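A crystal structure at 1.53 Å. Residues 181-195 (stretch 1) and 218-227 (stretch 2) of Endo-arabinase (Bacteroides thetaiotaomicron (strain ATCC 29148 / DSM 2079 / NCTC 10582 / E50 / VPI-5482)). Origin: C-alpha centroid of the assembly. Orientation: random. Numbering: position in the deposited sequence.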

ATOM      1  N   LEU A 181      15.378   7.519  -5.452  1.00 11.85           N
ATOM      2  CA  LEU A 181      15.295   7.464  -3.994  1.00 10.06           C
ATOM      3  C   LEU A 181      14.669   8.734  -3.439  1.00 11.18           C
ATOM      4  O   LEU A 181      15.196   9.829  -3.632  1.00 12.94           O
ATOM      5  CB  LEU A 181      16.686   7.247  -3.385  1.00 10.43           C
ATOM      6  CG  LEU A 181      16.760   7.278  -1.851  1.00 12.22           C
ATOM      7  CD1 LEU A 181      16.033   6.100  -1.262  1.00 14.55           C
ATOM      8  CD2 LEU A 181      18.207   7.257  -1.398  1.00 13.77           C
ATOM      9  N   LEU A 182      13.540   8.572  -2.759  1.00 10.41           N
ATOM     10  CA  LEU A 182      12.807   9.700  -2.179  1.00 10.10           C
ATOM     11  C   LEU A 182      13.358  10.111  -0.817  1.00  9.89           C
ATOM     12  O   LEU A 182      13.611  11.293  -0.566  1.00 12.64           O
ATOM     13  CB  LEU A 182      11.323   9.347  -2.059  1.00 10.33           C
ATOM     14  CG  LEU A 182      10.650   8.996  -3.390  1.00  9.85           C
ATOM     15  CD1 LEU A 182       9.151   8.888  -3.208  1.00 12.19           C
ATOM     16  CD2 LEU A 182      10.968  10.015  -4.464  1.00 10.33           C
ATOM     17  N   PHE A 183      13.538   9.126   0.056  1.00 11.12           N
ATOM     18  CA  PHE A 183      14.106   9.362   1.382  1.00 11.48           C
ATOM     19  C   PHE A 183      14.390   8.046   2.060  1.00 11.19           C
ATOM     20  O   PHE A 183      13.933   6.993   1.599  1.00 11.34           O
ATOM     21  CB  PHE A 183      13.186  10.227   2.267  1.00 12.48           C
ATOM     22  CG  PHE A 183      11.801   9.668   2.473  1.00 12.14           C
ATOM     23  CD1 PHE A 183      11.543   8.733   3.472  1.00 12.32           C
ATOM     24  CD2 PHE A 183      10.748  10.121   1.700  1.00 10.66           C
ATOM     25  CE1 PHE A 183      10.260   8.243   3.672  1.00 12.11           C
ATOM     26  CE2 PHE A 183       9.461   9.645   1.897  1.00 11.49           C
ATOM     27  CZ  PHE A 183       9.218   8.702   2.881  1.00 14.91           C
ATOM     28  N   LYS A 184      15.164   8.120   3.136  1.00 11.61           N
ATOM     29  CA  LYS A 184      15.392   6.990   4.016  1.00 11.66           C
ATOM     30  C   LYS A 184      14.589   7.213   5.288  1.00 11.91           C
ATOM     31  O   LYS A 184      14.344   8.352   5.678  1.00 12.02           O
ATOM     32  CB  LYS A 184      16.877   6.868   4.331  1.00 12.36           C
ATOM     33  CG  LYS A 184      17.738   6.709   3.089  1.00 14.39           C
ATOM     34  CD  LYS A 184      19.212   6.580   3.425  1.00 17.13           C
ATOM     35  CE  LYS A 184      19.994   6.173   2.178  1.00 19.78           C
ATOM     36  NZ  LYS A 184      21.456   6.050   2.452  1.00 24.75           N
ATOM     37  N   ALA A 185      14.193   6.126   5.940  1.00 10.93           N
ATOM     38  CA  ALA A 185      13.307   6.215   7.100  1.00  8.99           C
ATOM     39  C   ALA A 185      13.862   7.100   8.218  1.00 11.70           C
ATOM     40  O   ALA A 185      13.098   7.789   8.911  1.00 13.74           O
ATOM     41  CB  ALA A 185      12.973   4.826   7.631  1.00 11.77           C
ATOM     42  N   SER A 186      15.181   7.098   8.396  1.00 11.89           N
ATOM     43  CA  SER A 186      15.794   7.869   9.482  1.00 14.46           C
ATOM     44  C   SER A 186      15.598   9.387   9.343  1.00 12.68           C
ATOM     45  O   SER A 186      15.860  10.142  10.286  1.00 14.99           O
ATOM     46  CB  SER A 186      17.289   7.567   9.578  1.00 13.50           C
ATOM     47  OG  SER A 186      17.961   8.136   8.467  1.00 14.51           O
ATOM     48  N   GLU A 187      15.148   9.839   8.175  1.00 11.54           N
ATOM     49  CA  GLU A 187      14.908  11.265   7.967  1.00 12.83           C
ATOM     50  C   GLU A 187      13.707  11.770   8.767  1.00 11.64           C
ATOM     51  O   GLU A 187      13.579  12.974   9.011  1.00 15.02           O
ATOM     52  CB  GLU A 187      14.733  11.560   6.481  1.00 13.82           C
ATOM     53  CG  GLU A 187      15.983  11.226   5.698  1.00 17.06           C
ATOM     54  CD  GLU A 187      15.881  11.548   4.230  1.00 20.51           C
ATOM     55  OE1 GLU A 187      15.314  12.613   3.868  1.00 21.17           O
ATOM     56  OE2 GLU A 187      16.396  10.733   3.439  1.00 16.84           O
ATOM     57  N   ALA A 188      12.824  10.855   9.159  1.00 12.25           N
ATOM     58  CA  ALA A 188      11.683  11.228   9.996  1.00 10.32           C
ATOM     59  C   ALA A 188      12.115  11.182  11.453  1.00 13.49           C
ATOM     60  O   ALA A 188      12.608  10.156  11.920  1.00 14.51           O
ATOM     61  CB  ALA A 188      10.523  10.280   9.766  1.00 13.48           C
ATOM     62  N   PRO A 189      11.928  12.293  12.183  1.00 14.64           N
ATOM     63  CA  PRO A 189      12.432  12.369  13.557  1.00 13.59           C
ATOM     64  C   PRO A 189      11.740  11.397  14.510  1.00 13.63           C
ATOM     65  O   PRO A 189      12.291  11.084  15.560  1.00 15.88           O
ATOM     66  CB  PRO A 189      12.103  13.801  13.982  1.00 19.98           C
ATOM     67  CG  PRO A 189      11.773  14.531  12.741  1.00 21.63           C
ATOM     68  CD  PRO A 189      11.322  13.555  11.728  1.00 14.05           C
ATOM     69  N   TRP A 190      10.547  10.932  14.155  1.00 13.86           N
ATOM     70  CA  TRP A 190       9.796  10.070  15.067  1.00 13.39           C
ATOM     71  C   TRP A 190      10.256   8.620  14.984  1.00 15.12           C
ATOM     72  O   TRP A 190       9.927   7.811  15.854  1.00 14.93           O
ATOM     73  CB  TRP A 190       8.293  10.156  14.792  1.00 12.27           C
ATOM     74  CG  TRP A 190       7.911   9.848  13.369  1.00 12.87           C
ATOM     75  CD1 TRP A 190       7.733  10.746  12.352  1.00 13.08           C
ATOM     76  CD2 TRP A 190       7.648   8.547  12.804  1.00 11.20           C
ATOM     77  NE1 TRP A 190       7.380  10.088  11.196  1.00 13.94           N
ATOM     78  CE2 TRP A 190       7.317   8.745  11.444  1.00 12.35           C
ATOM     79  CE3 TRP A 190       7.643   7.246  13.318  1.00 12.24           C
ATOM     80  CZ2 TRP A 190       6.992   7.685  10.594  1.00 12.74           C
ATOM     81  CZ3 TRP A 190       7.312   6.191  12.462  1.00 12.73           C
ATOM     82  CH2 TRP A 190       6.997   6.421  11.120  1.00 12.95           C
ATOM     83  N   VAL A 191      11.028   8.302  13.951  1.00 12.83           N
ATOM     84  CA  VAL A 191      11.411   6.916  13.681  1.00 11.02           C
ATOM     85  C   VAL A 191      12.476   6.397  14.651  1.00 11.60           C
ATOM     86  O   VAL A 191      13.460   7.081  14.937  1.00 15.02           O
ATOM     87  CB  VAL A 191      11.904   6.760  12.226  1.00 10.95           C
ATOM     88  CG1 VAL A 191      12.587   5.406  12.021  1.00 15.24           C
ATOM     89  CG2 VAL A 191      10.750   6.926  11.258  1.00 12.52           C
ATOM     90  N   GLY A 192      12.276   5.175  15.136  1.00 14.15           N
ATOM     91  CA  GLY A 192      13.287   4.499  15.927  1.00 16.58           C
ATOM     92  C   GLY A 192      13.675   3.190  15.274  1.00 13.61           C
ATOM     93  O   GLY A 192      12.867   2.566  14.589  1.00 15.21           O
ATOM     94  N   SER A 193      14.913   2.767  15.482  1.00 14.03           N
ATOM     95  CA  SER A 193      15.372   1.508  14.906  1.00 13.53           C
ATOM     96  C   SER A 193      14.810   0.298  15.631  1.00 15.19           C
ATOM     97  O   SER A 193      14.520   0.347  16.834  1.00 18.45           O
ATOM     98  CB  SER A 193      16.899   1.440  14.918  1.00 14.55           C
ATOM     99  OG  SER A 193      17.468   2.543  14.229  1.00 14.83           O
ATOM    100  N   ILE A 194      14.664  -0.794  14.892  1.00 14.02           N
ATOM    101  CA  ILE A 194      14.296  -2.064  15.490  1.00 15.67           C
ATOM    102  C   ILE A 194      15.364  -3.096  15.163  1.00 16.10           C
ATOM    103  O   ILE A 194      16.202  -2.880  14.280  1.00 16.57           O
ATOM    104  CB  ILE A 194      12.930  -2.563  14.994  1.00 15.41           C
ATOM    105  CG1 ILE A 194      12.971  -2.845  13.492  1.00 15.10           C
ATOM    106  CG2 ILE A 194      11.842  -1.557  15.349  1.00 18.73           C
ATOM    107  CD1 ILE A 194      11.781  -3.671  13.010  1.00 16.16           C
ATOM    108  N   THR A 195      15.338  -4.211  15.882  1.00 19.29           N
ATOM    109  CA  THR A 195      16.309  -5.271  15.660  1.00 20.29           C
ATOM    110  C   THR A 195      15.596  -6.553  15.249  1.00 19.98           C
ATOM    111  O   THR A 195      14.679  -7.012  15.931  1.00 23.25           O
ATOM    112  CB  THR A 195      17.171  -5.510  16.916  1.00 21.47           C
ATOM    113  OG1 THR A 195      17.913  -4.319  17.223  1.00 23.04           O
ATOM    114  CG2 THR A 195      18.148  -6.661  16.703  1.00 24.19           C
ATOM    115  N   ILE A 218       0.960  14.812  -0.270  1.00 10.62           N
ATOM    116  CA  ILE A 218       1.244  14.187   1.011  1.00  9.13           C
ATOM    117  C   ILE A 218       1.548  12.711   0.783  1.00 12.95           C
ATOM    118  O   ILE A 218       0.816  12.020   0.059  1.00 11.91           O
ATOM    119  CB  ILE A 218       0.048  14.307   1.970  1.00 12.18           C
ATOM    120  CG1 ILE A 218      -0.358  15.769   2.135  1.00 14.78           C
ATOM    121  CG2 ILE A 218       0.382  13.687   3.332  1.00 15.02           C
ATOM    122  CD1 ILE A 218      -1.629  15.957   2.963  1.00 18.92           C
HETATM  123  N   MSE A 219       2.620  12.223   1.399  1.00 11.11           N
HETATM  124  CA  MSE A 219       2.864  10.786   1.412  1.00 12.13           C
HETATM  125  C   MSE A 219       2.641  10.244   2.799  1.00 10.29           C
HETATM  126  O   MSE A 219       3.130  10.795   3.787  1.00 12.37           O
HETATM  127  CB  MSE A 219       4.266  10.400   0.944  1.00 13.07           C
HETATM  128  CG  MSE A 219       4.431   8.867   0.860  1.00 15.78           C
HETATM  129 SE   MSE A 219       6.227   8.376   0.531  0.58 18.83          SE
HETATM  130  CE  MSE A 219       6.241   8.874  -1.344  1.00 18.92           C
ATOM    131  N   LEU A 220       1.864   9.174   2.872  1.00  7.99           N
ATOM    132  CA  LEU A 220       1.782   8.388   4.093  1.00  9.63           C
ATOM    133  C   LEU A 220       2.712   7.196   3.956  1.00  8.54           C
ATOM    134  O   LEU A 220       2.923   6.667   2.855  1.00 10.50           O
ATOM    135  CB  LEU A 220       0.354   7.899   4.328  1.00 10.37           C
ATOM    136  CG  LEU A 220      -0.694   9.001   4.485  1.00 11.58           C
ATOM    137  CD1 LEU A 220      -2.064   8.363   4.682  1.00 15.53           C
ATOM    138  CD2 LEU A 220      -0.358   9.919   5.648  1.00 13.59           C
ATOM    139  N   TRP A 221       3.284   6.775   5.076  1.00  8.10           N
ATOM    140  CA  TRP A 221       4.114   5.581   5.105  1.00  8.67           C
ATOM    141  C   TRP A 221       4.238   5.122   6.545  1.00 10.16           C
ATOM    142  O   TRP A 221       3.865   5.854   7.461  1.00 10.00           O
ATOM    143  CB  TRP A 221       5.490   5.853   4.476  1.00  9.08           C
ATOM    144  CG  TRP A 221       6.324   6.881   5.185  1.00  9.24           C
ATOM    145  CD1 TRP A 221       6.142   8.233   5.192  1.00 12.63           C
ATOM    146  CD2 TRP A 221       7.498   6.628   5.961  1.00  8.26           C
ATOM    147  NE1 TRP A 221       7.126   8.840   5.945  1.00 12.30           N
ATOM    148  CE2 TRP A 221       7.970   7.872   6.425  1.00  9.71           C
ATOM    149  CE3 TRP A 221       8.189   5.465   6.312  1.00  9.85           C
ATOM    150  CZ2 TRP A 221       9.112   7.982   7.232  1.00 12.04           C
ATOM    151  CZ3 TRP A 221       9.318   5.574   7.111  1.00 10.62           C
ATOM    152  CH2 TRP A 221       9.770   6.825   7.557  1.00 11.97           C
ATOM    153  N   SER A 222       4.751   3.913   6.752  1.00  8.85           N
ATOM    154  CA  SER A 222       4.837   3.372   8.105  1.00  8.66           C
ATOM    155  C   SER A 222       6.227   2.929   8.525  1.00  7.65           C
ATOM    156  O   SER A 222       7.038   2.481   7.708  1.00  9.45           O
ATOM    157  CB  SER A 222       3.867   2.207   8.282  1.00 10.88           C
ATOM    158  OG  SER A 222       2.536   2.681   8.390  1.00 11.71           O
ATOM    159  N   SER A 223       6.469   3.052   9.828  1.00  8.87           N
ATOM    160  CA  SER A 223       7.683   2.582  10.476  1.00  9.85           C
ATOM    161  C   SER A 223       7.390   2.424  11.958  1.00 11.37           C
ATOM    162  O   SER A 223       6.239   2.496  12.375  1.00 11.82           O
ATOM    163  CB  SER A 223       8.838   3.564  10.243  1.00 11.38           C
ATOM    164  OG  SER A 223      10.083   2.953  10.518  1.00 11.57           O
ATOM    165  N   PHE A 224       8.429   2.208  12.757  1.00 10.70           N
ATOM    166  CA  PHE A 224       8.265   2.086  14.204  1.00 10.74           C
ATOM    167  C   PHE A 224       8.741   3.348  14.907  1.00 14.52           C
ATOM    168  O   PHE A 224       9.718   3.962  14.484  1.00 14.15           O
ATOM    169  CB  PHE A 224       8.995   0.839  14.712  1.00 11.53           C
ATOM    170  CG  PHE A 224       8.380  -0.434  14.228  1.00 12.05           C
ATOM    171  CD1 PHE A 224       8.742  -0.976  13.000  1.00 13.98           C
ATOM    172  CD2 PHE A 224       7.383  -1.054  14.968  1.00 13.24           C
ATOM    173  CE1 PHE A 224       8.142  -2.142  12.539  1.00 15.05           C
ATOM    174  CE2 PHE A 224       6.784  -2.220  14.516  1.00 15.85           C
ATOM    175  CZ  PHE A 224       7.164  -2.761  13.298  1.00 15.08           C
ATOM    176  N   ARG A 225       8.042   3.729  15.977  1.00 12.25           N
ATOM    177  CA  ARG A 225       8.328   4.962  16.716  1.00 15.25           C
ATOM    178  C   ARG A 225       9.454   4.773  17.711  1.00 14.85           C
ATOM    179  O   ARG A 225       9.513   3.751  18.396  1.00 16.32           O
ATOM    180  CB  ARG A 225       7.101   5.407  17.515  1.00 17.66           C
ATOM    181  CG  ARG A 225       5.875   5.645  16.689  1.00 24.21           C
ATOM    182  CD  ARG A 225       4.959   6.662  17.350  1.00 24.27           C
ATOM    183  NE  ARG A 225       4.460   6.278  18.672  1.00 20.03           N
ATOM    184  CZ  ARG A 225       3.466   6.921  19.275  1.00 22.41           C
ATOM    185  NH1 ARG A 225       2.890   7.943  18.656  1.00 22.18           N
ATOM    186  NH2 ARG A 225       3.037   6.548  20.473  1.00 24.90           N
ATOM    187  N   LYS A 226      10.308   5.784  17.834  1.00 12.84           N
ATOM    188  CA  LYS A 226      11.411   5.731  18.788  1.00 13.74           C
ATOM    189  C   LYS A 226      10.965   5.844  20.244  1.00 17.77           C
ATOM    190  O   LYS A 226      11.617   5.296  21.135  1.00 20.15           O
ATOM    191  CB  LYS A 226      12.475   6.788  18.470  1.00 18.07           C
ATOM    192  CG  LYS A 226      12.056   8.220  18.726  1.00 22.33           C
ATOM    193  CD  LYS A 226      13.127   9.186  18.242  1.00 24.11           C
ATOM    194  CE  LYS A 226      12.781  10.614  18.623  1.00 30.51           C
ATOM    195  NZ  LYS A 226      13.673  11.593  17.944  1.00 31.48           N
ATOM    196  N   THR A 227       9.845   6.523  20.487  1.00 16.71           N
ATOM    197  CA  THR A 227       9.400   6.746  21.869  1.00 16.25           C
ATOM    198  C   THR A 227       8.954   5.459  22.569  1.00 19.60           C
ATOM    199  O   THR A 227       9.304   5.226  23.722  1.00 22.30           O
ATOM    200  CB  THR A 227       8.228   7.753  21.946  1.00 20.93           C
ATOM    201  OG1 THR A 227       7.164   7.307  21.101  1.00 24.03           O
ATOM    202  CG2 THR A 227       8.658   9.144  21.522  1.00 21.83           C
TER
HETATM  203  O   HOH W   1       8.568   8.549  18.265  1.00 20.35           O
HETATM  204  O   HOH W   2      11.877   1.545  12.196  1.00 13.06           O

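The contact between the two stretches buries 757 Å² and centres on two tryptophans, W190 and W221. W221, on the strand of stretch 2, points its CB toward the other stretch and has a neighbour on each face of its indole: F183 CE1 lies 3.6 Å from W221 CE2 in an edge-to-face pair, while on the opposite face W190 CZ2 approaches W221 CZ2 at 4.0 Å, the two ring planes inclined at 42°. The small side chain of A188 fits at the indole edge, its CB 3.7 Å from W221 CZ2. Two residues earlier on the same strand, M219, a selenomethionine, places its SE at the edge of the F183 ring, 3.7 Å from F183 CE2, and its CE 3.5 Å from L182 CD1, extending the apolar layer.

W190 starts away from stretch 2, but its p rotamer brings the ring back, with CH2 3.5 Å from S223 CB. The backbone also serves the contact: K226 N donates to W190 O (2.9 Å) and G192 N to F224 O (2.9 Å), bracketing the single bridge between V191 and R225. Glycine suits this close passage, since an ideal CB on G192 would clash with K226 CA. The extended K226 side chain carries NZ to P189 O (2.8 Å), a hydrogen bond at the exposed margin, and water 2 donates to both G192 O and S223 OG.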